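Local coordinates for protein NAD nucleotidase (Haemophilus influenzae, PDB 3ZTV) that degrades NAD to adenosine and nicotinamide riboside in the periplasm and acts as a zinc-dependent 5'-nucleotidase, with AMP its best substrate, at residues His17-His22 against Val223-His228; Leu66-Asp70 against Leu200-Ala204. All coordinates share one frame. Numbering follows the deposited sequence.

Interaction 1: residues His17-His22 against Val223-His228. With ZN (zinc ion), chain C; ZN (zinc ion), chain B.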
ATOM      1  N   HIS A  17      22.864 -16.256 -11.948  1.00  5.12           N
ATOM      2  CA  HIS A  17      22.150 -16.099 -10.690  1.00  4.79           C
ATOM      3  C   HIS A  17      21.812 -17.416  -9.992  1.00  4.21           C
ATOM      4  O   HIS A  17      21.626 -18.463 -10.626  1.00  4.83           O
ATOM      5  CB  HIS A  17      20.879 -15.274 -10.923  1.00  4.78           C
ATOM      6  CG  HIS A  17      19.842 -15.981 -11.731  1.00  5.70           C
ATOM      7  ND1 HIS A  17      19.882 -16.079 -13.106  1.00  7.64           N
ATOM      8  CD2 HIS A  17      18.715 -16.612 -11.343  1.00  3.70           C
ATOM      9  CE1 HIS A  17      18.827 -16.759 -13.525  1.00  3.35           C
ATOM     10  NE2 HIS A  17      18.101 -17.090 -12.471  1.00  7.64           N
ATOM     11  N   ILE A  18      21.775 -17.347  -8.662  1.00  4.45           N
ATOM     12  CA  ILE A  18      21.221 -18.417  -7.824  1.00  4.35           C
ATOM     13  C   ILE A  18      20.244 -17.817  -6.806  1.00  3.46           C
ATOM     14  O   ILE A  18      20.178 -16.580  -6.636  1.00  4.24           O
ATOM     15  CB  ILE A  18      22.306 -19.242  -7.060  1.00  5.50           C
ATOM     16  CG1 ILE A  18      22.924 -18.477  -5.879  1.00  5.44           C
ATOM     17  CG2 ILE A  18      23.395 -19.715  -8.001  1.00  5.82           C
ATOM     18  CD1 ILE A  18      23.723 -19.390  -4.923  1.00  6.11           C
ATOM     19  N   ASN A  19      19.514 -18.673  -6.092  1.00  4.64           N
ATOM     20  CA  ASN A  19      18.590 -18.203  -5.061  1.00  4.33           C
ATOM     21  C   ASN A  19      18.298 -19.338  -4.098  1.00  4.04           C
ATOM     22  O   ASN A  19      18.382 -20.513  -4.465  1.00  3.84           O
ATOM     23  CB  ASN A  19      17.271 -17.729  -5.678  1.00  5.11           C
ATOM     24  CG  ASN A  19      16.565 -18.837  -6.443  1.00  4.59           C
ATOM     25  OD1 ASN A  19      15.666 -19.518  -5.919  1.00  6.97           O
ATOM     26  ND2 ASN A  19      16.972 -19.033  -7.683  1.00  4.06           N
ATOM     27  N   ASP A  20      17.972 -18.990  -2.855  1.00  3.52           N
ATOM     28  CA  ASP A  20      17.413 -19.958  -1.910  1.00  4.73           C
ATOM     29  C   ASP A  20      18.337 -21.155  -1.678  1.00  4.00           C
ATOM     30  O   ASP A  20      17.905 -22.317  -1.640  1.00  4.88           O
ATOM     31  CB  ASP A  20      16.028 -20.424  -2.368  1.00  4.38           C
ATOM     32  CG  ASP A  20      15.002 -19.305  -2.327  1.00  4.50           C
ATOM     33  OD1 ASP A  20      14.397 -19.064  -1.251  1.00  4.44           O
ATOM     34  OD2 ASP A  20      14.798 -18.646  -3.367  1.00  4.60           O
ATOM     35  N   HIS A  21      19.622 -20.886  -1.526  1.00  4.77           N
ATOM     36  CA  HIS A  21      20.522 -21.999  -1.226  1.00  4.24           C
ATOM     37  C   HIS A  21      20.331 -22.585   0.182  1.00  4.77           C
ATOM     38  O   HIS A  21      20.653 -23.755   0.399  1.00  5.13           O
ATOM     39  CB  HIS A  21      22.001 -21.719  -1.603  1.00  4.66           C
ATOM     40  CG  HIS A  21      22.825 -21.039  -0.551  1.00  4.27           C
ATOM     41  ND1 HIS A  21      23.018 -19.671  -0.519  1.00  6.19           N
ATOM     42  CD2 HIS A  21      23.590 -21.551   0.447  1.00  6.17           C
ATOM     43  CE1 HIS A  21      23.829 -19.369   0.480  1.00  6.50           C
ATOM     44  NE2 HIS A  21      24.197 -20.492   1.074  1.00  6.67           N
ATOM     45  N   HIS A  22      19.770 -21.802   1.098  1.00  4.38           N
ATOM     46  CA  HIS A  22      19.337 -22.326   2.407  1.00  4.61           C
ATOM     47  C   HIS A  22      20.423 -23.152   3.114  1.00  5.38           C
ATOM     48  O   HIS A  22      20.156 -24.235   3.643  1.00  5.63           O
ATOM     49  CB  HIS A  22      18.058 -23.145   2.244  1.00  6.39           C
ATOM     50  CG  HIS A  22      16.816 -22.312   2.111  1.00  5.40           C
ATOM     51  ND1 HIS A  22      16.203 -21.700   3.183  1.00  6.36           N
ATOM     52  CD2 HIS A  22      16.046 -22.030   1.031  1.00  5.24           C
ATOM     53  CE1 HIS A  22      15.129 -21.048   2.766  1.00  4.66           C
ATOM     54  NE2 HIS A  22      15.000 -21.249   1.463  1.00  4.97           N
ATOM     55  N   VAL A 223      14.784 -11.038 -11.395  1.00  4.22           N
ATOM     56  CA  VAL A 223      15.531 -12.211 -10.957  1.00  4.55           C
ATOM     57  C   VAL A 223      14.937 -12.617  -9.618  1.00  4.20           C
ATOM     58  O   VAL A 223      14.935 -11.819  -8.671  1.00  5.44           O
ATOM     59  CB  VAL A 223      17.036 -11.867 -10.811  1.00  4.02           C
ATOM     60  CG1 VAL A 223      17.852 -13.097 -10.379  1.00  6.34           C
ATOM     61  CG2 VAL A 223      17.582 -11.266 -12.118  1.00  6.76           C
ATOM     62  N   THR A 224      14.411 -13.838  -9.557  1.00  4.49           N
ATOM     63  CA  THR A 224      13.472 -14.251  -8.511  1.00  4.70           C
ATOM     64  C   THR A 224      14.044 -15.192  -7.449  1.00  5.10           C
ATOM     65  O   THR A 224      14.854 -16.086  -7.751  1.00  5.20           O
ATOM     66  CB  THR A 224      12.260 -14.938  -9.172  1.00  5.66           C
ATOM     67  OG1 THR A 224      11.597 -13.999 -10.029  1.00  5.63           O
ATOM     68  CG2 THR A 224      11.267 -15.474  -8.170  1.00  6.61           C
ATOM     69  N   GLY A 225      13.576 -14.988  -6.219  1.00  4.38           N
ATOM     70  CA  GLY A 225      13.694 -15.974  -5.161  1.00  4.76           C
ATOM     71  C   GLY A 225      12.398 -16.135  -4.397  1.00  5.21           C
ATOM     72  O   GLY A 225      11.441 -15.384  -4.610  1.00  5.62           O
ATOM     73  N   ASP A 226      12.399 -17.132  -3.514  1.00  4.66           N
ATOM     74  CA  ASP A 226      11.345 -17.471  -2.536  1.00  5.05           C
ATOM     75  C   ASP A 226      10.465 -18.656  -2.876  1.00  6.50           C
ATOM     76  O   ASP A 226      10.081 -19.404  -1.971  1.00  7.45           O
ATOM     77  CB  ASP A 226      10.467 -16.289  -2.090  1.00  5.73           C
ATOM     78  CG  ASP A 226       9.614 -16.633  -0.862  1.00  4.63           C
ATOM     79  OD1 ASP A 226      10.168 -16.910   0.220  1.00  5.62           O
ATOM     80  OD2 ASP A 226       8.364 -16.642  -0.959  1.00  7.02           O
ATOM     81  N   SER A 227      10.112 -18.804  -4.149  1.00  5.21           N
ATOM     82  CA  SER A 227       9.209 -19.874  -4.570  1.00  6.05           C
ATOM     83  C   SER A 227       9.898 -21.222  -4.826  1.00  5.90           C
ATOM     84  O   SER A 227       9.230 -22.257  -4.837  1.00  7.12           O
ATOM     85  CB  SER A 227       8.388 -19.437  -5.799  1.00  6.41           C
ATOM     86  OG  SER A 227       9.119 -18.582  -6.687  1.00  7.30           O
ATOM     87  N   HIS A 228      11.222 -21.219  -5.005  1.00  5.29           N
ATOM     88  CA  HIS A 228      11.989 -22.459  -5.194  1.00  5.61           C
ATOM     89  C   HIS A 228      11.608 -23.190  -6.511  1.00  6.11           C
ATOM     90  O   HIS A 228      11.837 -24.401  -6.653  1.00  6.20           O
ATOM     91  CB  HIS A 228      11.769 -23.433  -4.021  1.00  5.93           C
ATOM     92  CG  HIS A 228      12.397 -23.047  -2.702  1.00  5.66           C
ATOM     93  ND1 HIS A 228      12.673 -21.758  -2.292  1.00  6.67           N
ATOM     94  CD2 HIS A 228      12.754 -23.845  -1.670  1.00  4.35           C
ATOM     95  CE1 HIS A 228      13.189 -21.795  -1.071  1.00  3.25           C
ATOM     96  NE2 HIS A 228      13.257 -23.050  -0.678  1.00  8.65           N
TER
HETATM   97 ZN    ZN C1599      13.661 -20.132   0.270  1.00  4.77          ZN
HETATM   98 ZN    ZN B1598      12.178 -17.325   0.862  1.00  5.13          ZN
HETATM   99  O   HOH W   1      11.807 -19.275   0.571  1.00  5.46           O
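V223, one residue before the end of strand 221-224, starts the contact: its CG1 packs obliquely on the H17 ring, 3.7 Å from H17 CD2 as modelled. T224 meets N19 through its carbonyl O; its side chain points sideways, and OG1 is hydrogen-bonded to N209. At G225 the two segments come closest, with CA atoms of N19 and G225 5.4 Å apart. G225 CA lies 3.4 Å from D20 OD2, and a CB in ideal geometry would sit tightly against that oxygen, favouring glycine. D226 N donates to D20 OD2 at 2.8 Å and 173°, a nearly linear bond between the two loops. These loops leave the C-terminal ends of strands in different sheets of the calcineurin-like metallophosphatase sandwich, the usual place for its dinuclear metal site. D20 OD1 (2.0 Å) and H22 NE2 (2.1 Å) bind ZN of chain C, with D70 and water 1, and H22 ND1 is hydrogen-bonded to T73 O; D226 OD1 binds ZN of chain B at 2.1 Å, and its OD2 forms a salt bridge with K163. Water 1 bridges both ions and donates to D226 O at 3.1 Å. H228 meets the H22 ring rim to rim, centroids 4.9 Å apart and planes at 60°.

Interaction 2: residues Leu66-Asp70 against Leu200-Ala204. With ZN (zinc ion), chain B; ZN (zinc ion), chain C.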
ATOM      1  N   LEU A  66      24.437 -12.690  -9.320  1.00  5.35           N
ATOM      2  CA  LEU A  66      23.393 -12.315  -8.356  1.00  5.59           C
ATOM      3  C   LEU A  66      22.920 -13.464  -7.474  1.00  5.02           C
ATOM      4  O   LEU A  66      22.860 -14.626  -7.907  1.00  5.29           O
ATOM      5  CB  LEU A  66      22.173 -11.767  -9.100  1.00  5.67           C
ATOM      6  CG  LEU A  66      22.422 -10.645 -10.109  1.00  6.76           C
ATOM      7  CD1 LEU A  66      21.146 -10.376 -10.902  1.00  7.31           C
ATOM      8  CD2 LEU A  66      22.930  -9.377  -9.437  1.00  6.56           C
ATOM      9  N   HIS A  67      22.551 -13.114  -6.242  1.00  4.52           N
ATOM     10  CA  HIS A  67      21.944 -14.057  -5.300  1.00  4.29           C
ATOM     11  C   HIS A  67      20.602 -13.479  -4.831  1.00  3.76           C
ATOM     12  O   HIS A  67      20.561 -12.402  -4.227  1.00  4.10           O
ATOM     13  CB  HIS A  67      22.873 -14.284  -4.112  1.00  5.40           C
ATOM     14  CG  HIS A  67      22.454 -15.416  -3.222  1.00  5.40           C
ATOM     15  ND1 HIS A  67      21.190 -15.526  -2.673  1.00  3.99           N
ATOM     16  CD2 HIS A  67      23.152 -16.488  -2.783  1.00  5.32           C
ATOM     17  CE1 HIS A  67      21.130 -16.632  -1.948  1.00  4.20           C
ATOM     18  NE2 HIS A  67      22.311 -17.225  -1.986  1.00  5.80           N
ATOM     19  N   ALA A  68      19.498 -14.151  -5.153  1.00  4.11           N
ATOM     20  CA  ALA A  68      18.171 -13.600  -4.876  1.00  4.76           C
ATOM     21  C   ALA A  68      17.564 -13.915  -3.493  1.00  4.79           C
ATOM     22  O   ALA A  68      16.334 -13.856  -3.337  1.00  5.52           O
ATOM     23  CB  ALA A  68      17.191 -13.976  -5.987  1.00  5.01           C
ATOM     24  N   GLY A  69      18.404 -14.226  -2.502  1.00  4.82           N
ATOM     25  CA  GLY A  69      17.950 -14.317  -1.117  1.00  4.92           C
ATOM     26  C   GLY A  69      17.749 -15.709  -0.538  1.00  4.98           C
ATOM     27  O   GLY A  69      17.845 -16.725  -1.245  1.00  5.16           O
ATOM     28  N   ASP A  70      17.506 -15.757   0.773  1.00  5.76           N
ATOM     29  CA  ASP A  70      17.505 -17.002   1.558  1.00  5.63           C
ATOM     30  C   ASP A  70      18.824 -17.769   1.379  1.00  4.44           C
ATOM     31  O   ASP A  70      18.863 -18.954   0.985  1.00  4.94           O
ATOM     32  CB  ASP A  70      16.326 -17.909   1.213  1.00  7.44           C
ATOM     33  CG  ASP A  70      15.016 -17.495   1.881  1.00  4.56           C
ATOM     34  OD1 ASP A  70      14.976 -16.526   2.679  1.00  5.11           O
ATOM     35  OD2 ASP A  70      14.015 -18.182   1.584  1.00  4.62           O
ATOM     36  N   LEU A 200      15.401  -5.944 -11.376  1.00  5.51           N
ATOM     37  CA  LEU A 200      14.842  -6.100 -10.037  1.00  4.99           C
ATOM     38  C   LEU A 200      15.273  -7.474  -9.501  1.00  4.76           C
ATOM     39  O   LEU A 200      14.989  -8.511 -10.111  1.00  5.41           O
ATOM     40  CB  LEU A 200      13.320  -5.993 -10.106  1.00  6.51           C
ATOM     41  CG  LEU A 200      12.550  -6.093  -8.792  1.00  5.34           C
ATOM     42  CD1 LEU A 200      12.871  -4.900  -7.909  1.00  7.28           C
ATOM     43  CD2 LEU A 200      11.055  -6.180  -9.054  1.00  6.92           C
ATOM     44  N   LEU A 201      15.991  -7.463  -8.384  1.00  4.08           N
ATOM     45  CA  LEU A 201      16.469  -8.666  -7.701  1.00  5.06           C
ATOM     46  C   LEU A 201      15.525  -8.873  -6.516  1.00  4.49           C
ATOM     47  O   LEU A 201      15.633  -8.186  -5.488  1.00  4.98           O
ATOM     48  CB  LEU A 201      17.913  -8.460  -7.243  1.00  5.41           C
ATOM     49  CG  LEU A 201      18.609  -9.642  -6.570  1.00  4.57           C
ATOM     50  CD1 LEU A 201      18.615 -10.886  -7.460  1.00  5.42           C
ATOM     51  CD2 LEU A 201      20.018  -9.271  -6.158  1.00  6.62           C
ATOM     52  N   SER A 202      14.557  -9.764  -6.691  1.00  4.22           N
ATOM     53  CA  SER A 202      13.377  -9.813  -5.830  1.00  3.98           C
ATOM     54  C   SER A 202      13.073 -11.173  -5.221  1.00  4.04           C
ATOM     55  O   SER A 202      12.789 -12.143  -5.921  1.00  4.84           O
ATOM     56  CB  SER A 202      12.140  -9.335  -6.589  1.00  5.28           C
ATOM     57  OG  SER A 202      10.968  -9.588  -5.827  1.00  4.96           O
ATOM     58  N   HIS A 203      13.110 -11.200  -3.880  1.00  4.26           N
ATOM     59  CA  HIS A 203      12.657 -12.347  -3.094  1.00  3.53           C
ATOM     60  C   HIS A 203      11.144 -12.336  -2.846  1.00  4.77           C
ATOM     61  O   HIS A 203      10.664 -12.953  -1.875  1.00  6.09           O
ATOM     62  CB  HIS A 203      13.382 -12.465  -1.741  1.00  4.36           C
ATOM     63  CG  HIS A 203      13.535 -13.885  -1.281  1.00  4.66           C
ATOM     64  ND1 HIS A 203      12.659 -14.539  -0.428  1.00  5.81           N
ATOM     65  CD2 HIS A 203      14.464 -14.799  -1.629  1.00  3.11           C
ATOM     66  CE1 HIS A 203      13.068 -15.791  -0.261  1.00  2.20           C
ATOM     67  NE2 HIS A 203      14.163 -15.967  -0.975  1.00  6.53           N
ATOM     68  N   ALA A 204      10.384 -11.647  -3.696  1.00  4.59           N
ATOM     69  CA  ALA A 204       8.930 -11.600  -3.508  1.00  4.20           C
ATOM     70  C   ALA A 204       8.219 -12.896  -3.886  1.00  4.97           C
ATOM     71  O   ALA A 204       7.038 -13.056  -3.562  1.00  6.45           O
ATOM     72  CB  ALA A 204       8.312 -10.430  -4.283  1.00  5.53           C
TER
HETATM   73 ZN    ZN B1598      12.178 -17.325   0.862  1.00  5.13          ZN
HETATM   74 ZN    ZN C1599      13.661 -20.132   0.270  1.00  4.77          ZN
HETATM   75  O   HOH W   1      11.807 -19.275   0.571  1.00  5.46           O
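This is a buried contact between the facing layers of the metallophosphatase sandwich, strand 63-67 of one sheet against strand 198-203 of the other, running from apolar core to metal site. The touching parts differ in direction by 12°, yet no hydrogen bond crosses, as the strands belong to separate sheets. At the core end L201 reaches over: its CD1 lies 4.0 Å from L66 CB and 3.7 Å from A68 CB, and its CD2 3.7 Å from H67 O. Toward the zincs, H203 lies beside the A68-D70 loop. G69 has phi/psi of 103/172, where any CB would jam against the preceding carbonyl and clash with the H203 ring, so glycine is required. G69 N donates to H67 ND1 at 3.1 Å, and H67 NE2 is hydrogen-bonded to H21 ND1. D70 OD2 bridges the metals, 2.1 Å from ZN of chain B and 2.4 Å from ZN of chain C, while D70 OD1 accepts from H103 N. As modelled, H203 NE2 is hydrogen-bonded to D20 OD1, and H203 CE1 sits 2.1 Å from ZN of chain B; a carbon there suggests a turned ring, and the position is consistent with H203 being a zinc ligand.

Overall arrangement
Both contacts are buried and lie side by side, with centres about 6 Å apart, and both join the same two sheets: strands 11-18 and 63-67 are neighbours in one, 221-224 and 198-203 in the other. Probable backbone hydrogen bonds tie them laterally, D20 N to G69 O and V223 N to L200 O, each 2.8 Å. Their balance differs: interaction 1 is mostly polar, with a direct hydrogen bond between its segments, whereas interaction 2 has none and rests more on leucine packing. At the metals they complement one another: D70 of interaction 2 binds both zincs and water 1 is common to both; N102 is a further ligand of ZN of chain B, and H203 probably another.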